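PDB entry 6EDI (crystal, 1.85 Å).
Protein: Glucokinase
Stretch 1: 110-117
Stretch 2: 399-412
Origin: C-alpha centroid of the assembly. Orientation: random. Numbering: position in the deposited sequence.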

# COMPACT_ATOMS: atom_id res chain seq x y z
N VAL A 110 -1.53 26.77 -15.64
CA VAL A 110 -0.74 25.82 -14.84
C VAL A 110 -1.70 25.05 -13.95
O VAL A 110 -2.31 25.61 -13.05
N ALA A 111 -1.84 23.75 -14.22
CA ALA A 111 -2.82 22.93 -13.53
C ALA A 111 -2.23 22.21 -12.32
O ALA A 111 -2.97 21.73 -11.45
N SER A 112 -0.90 22.14 -12.26
CA SER A 112 -0.21 21.47 -11.17
C SER A 112 1.28 21.65 -11.30
O SER A 112 1.79 22.01 -12.37
N GLY A 113 1.98 21.38 -10.21
CA GLY A 113 3.43 21.36 -10.21
C GLY A 113 3.89 20.21 -9.34
O GLY A 113 3.24 19.86 -8.35
N ALA A 114 4.99 19.58 -9.74
CA ALA A 114 5.50 18.43 -9.00
C ALA A 114 7.01 18.35 -9.10
O ALA A 114 7.59 18.71 -10.12
N VAL A 115 7.64 17.86 -8.04
CA VAL A 115 9.08 17.64 -8.06
C VAL A 115 9.39 16.23 -7.64
O VAL A 115 9.07 15.83 -6.52
N SER A 116 9.99 15.46 -8.55
CA SER A 116 10.49 14.12 -8.26
C SER A 116 11.89 14.28 -7.68
O SER A 116 12.76 14.89 -8.31
N VAL A 117 12.10 13.73 -6.49
CA VAL A 117 13.39 13.82 -5.82
C VAL A 117 13.90 12.44 -5.42
O VAL A 117 13.11 11.56 -5.08
N ILE A 399 10.40 8.97 -17.66
CA ILE A 399 9.21 8.52 -16.96
C ILE A 399 8.90 9.41 -15.76
O ILE A 399 7.74 9.68 -15.47
N ASN A 400 9.94 9.92 -15.10
CA ASN A 400 9.72 10.73 -13.92
C ASN A 400 9.16 12.11 -14.27
O ASN A 400 8.30 12.62 -13.58
N LEU A 401 9.66 12.72 -15.33
CA LEU A 401 9.07 13.97 -15.79
C LEU A 401 7.58 13.77 -16.15
O LEU A 401 6.71 14.55 -15.71
N LEU A 402 7.29 12.74 -16.94
CA LEU A 402 5.92 12.40 -17.29
C LEU A 402 5.03 12.21 -16.06
O LEU A 402 3.86 12.59 -16.06
N GLY A 403 5.61 11.63 -15.01
CA GLY A 403 4.87 11.37 -13.79
C GLY A 403 4.43 12.63 -13.09
O GLY A 403 3.43 12.64 -12.36
N CYS A 404 5.17 13.72 -13.31
CA CYS A 404 4.75 14.99 -12.78
C CYS A 404 3.44 15.40 -13.46
O CYS A 404 2.56 15.97 -12.83
N LEU A 405 3.30 15.05 -14.75
CA LEU A 405 2.02 15.25 -15.43
C LEU A 405 0.96 14.29 -14.89
O LEU A 405 -0.20 14.67 -14.65
N GLY A 406 1.36 13.03 -14.71
CA GLY A 406 0.45 12.00 -14.25
C GLY A 406 -0.18 12.41 -12.93
O GLY A 406 -1.38 12.28 -12.74
N PHE A 407 0.65 12.93 -12.04
CA PHE A 407 0.20 13.47 -10.77
C PHE A 407 -0.89 14.51 -10.98
O PHE A 407 -1.99 14.39 -10.45
N GLY A 408 -0.57 15.54 -11.77
CA GLY A 408 -1.50 16.62 -12.02
C GLY A 408 -2.82 16.17 -12.61
O GLY A 408 -3.87 16.71 -12.26
N SER A 409 -2.77 15.16 -13.47
CA SER A 409 -3.95 14.69 -14.20
C SER A 409 -4.95 14.00 -13.27
O SER A 409 -6.14 13.90 -13.58
N GLN A 410 -4.47 13.53 -12.12
CA GLN A 410 -5.32 12.82 -11.17
C GLN A 410 -5.88 13.73 -10.08
O GLN A 410 -6.50 13.26 -9.14
N LEU A 411 -5.64 15.04 -10.20
CA LEU A 411 -6.08 15.97 -9.16
C LEU A 411 -7.60 16.18 -9.16
O LEU A 411 -8.20 16.40 -10.21
N SER A 412 -8.21 16.11 -7.97
CA SER A 412 -9.65 16.28 -7.83
C SER A 412 -10.05 17.72 -8.07
O SER A 412 -10.77 18.02 -9.01

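Strand 110-117 crosses the helix that begins the second stretch at 137° between their N-to-C directions, with a closest axial approach of 7.6 Å. Strand alternation sets the pattern: the CA-to-CB bonds of Ser-112, Ala-114 and Ser-116 point toward the helix, whereas those of Val-115 and Val-117 point away. Ser-112 CA lies 5.1 Å from Gly-408 CA, Ala-114 CA 5.2 Å from Cys-404 CA, and Ser-116 CA 6.6 Å from Asn-400 CA, and the contact buries 356 Å² in all.

Apolar packing centres on Ala-114. Ala-114 CB lies 3.6 Å from Cys-404 SG (chi1 m) and 4.2 Å from Phe-407 CD2 (chi1 t); the ring meets it obliquely, as it does Gly-113 O, 4.1 Å from Phe-407 CE2. Beyond the helix, Leu-411 (m, t) brings CD1 to 3.5 Å from Ser-112 CB and 3.7 Å from Ala-111 O.

The tightest fit depends on glycine. Ser-112 OG (chi1 p) sits 3.2 Å from Gly-408 CA, and an ideal CB on Gly-408 would fall 2.0 Å from that oxygen, a clash.

Among polar groups, no clear hydrogen bond joins the stretches. Ser-112 OG is buried without a partner in the model. Ser-116 OG (chi1 t) and Asn-400 ND2 (chi1 m) approach to 3.7 Å, but both are hydrogen-bonded elsewhere in the structure. Ala-114 O lies 3.4 Å from Cys-404 SG.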

# COMPACT_ATOMS: atom_id res chain seq x y z
CB VAL A 110 0.35 26.50 -13.98
CG1 VAL A 110 1.07 25.47 -13.10
CG2 VAL A 110 1.36 27.22 -14.85
CB ALA A 111 -3.46 21.94 -14.51
CB SER A 112 -0.50 19.97 -11.18
OG SER A 112 0.02 19.37 -12.35
CB ALA A 114 4.89 17.15 -9.54
CB VAL A 115 9.84 18.63 -7.17
CG1 VAL A 115 11.36 18.41 -7.31
CG2 VAL A 115 9.50 20.06 -7.53
CB SER A 116 10.57 13.28 -9.53
OG SER A 116 11.04 11.97 -9.25
CB VAL A 117 13.34 14.75 -4.58
CG1 VAL A 117 13.05 16.17 -4.99
CG2 VAL A 117 12.30 14.26 -3.58
CB ILE A 399 9.31 7.03 -16.53
CG1 ILE A 399 7.91 6.46 -16.26
CG2 ILE A 399 10.17 6.85 -15.30
CD1 ILE A 399 7.12 6.35 -17.51
CB ASN A 400 10.99 10.83 -13.07
CG ASN A 400 11.35 9.53 -12.40
OD1 ASN A 400 10.63 8.53 -12.52
ND2 ASN A 400 12.47 9.52 -11.69
CB LEU A 401 9.86 14.55 -16.96
CG LEU A 401 11.25 15.04 -16.55
CD1 LEU A 401 11.99 15.72 -17.70
CD2 LEU A 401 11.16 15.99 -15.37
CB LEU A 402 5.89 11.13 -18.14
CG LEU A 402 6.34 11.27 -19.58
CD1 LEU A 402 6.47 9.90 -20.22
CD2 LEU A 402 5.32 12.11 -20.33
CB CYS A 404 5.85 16.05 -12.96
SG CYS A 404 7.28 15.83 -11.85
CB LEU A 405 2.17 15.07 -16.95
CG LEU A 405 0.92 15.24 -17.83
CD1 LEU A 405 1.24 15.90 -19.17
CD2 LEU A 405 0.24 13.90 -18.09
CB PHE A 407 1.36 14.09 -10.01
CG PHE A 407 0.92 14.89 -8.82
CD1 PHE A 407 0.60 14.26 -7.62
CD2 PHE A 407 0.80 16.28 -8.90
CE1 PHE A 407 0.20 14.99 -6.51
CE2 PHE A 407 0.40 17.02 -7.80
CZ PHE A 407 0.10 16.38 -6.61
CB SER A 409 -3.53 13.76 -15.34
OG SER A 409 -3.14 12.48 -14.84
CB GLN A 410 -4.55 11.68 -10.51
CG GLN A 410 -4.18 10.57 -11.48
CD GLN A 410 -5.37 10.16 -12.34
OE1 GLN A 410 -6.37 9.63 -11.85
NE2 GLN A 410 -5.27 10.43 -13.64
CB LEU A 411 -5.37 17.31 -9.31
CG LEU A 411 -3.87 17.32 -9.00
CD1 LEU A 411 -3.28 18.65 -9.43
CD2 LEU A 411 -3.60 17.06 -7.53
CB SER A 412 -10.13 15.83 -6.44
OG SER A 412 -9.62 16.68 -5.42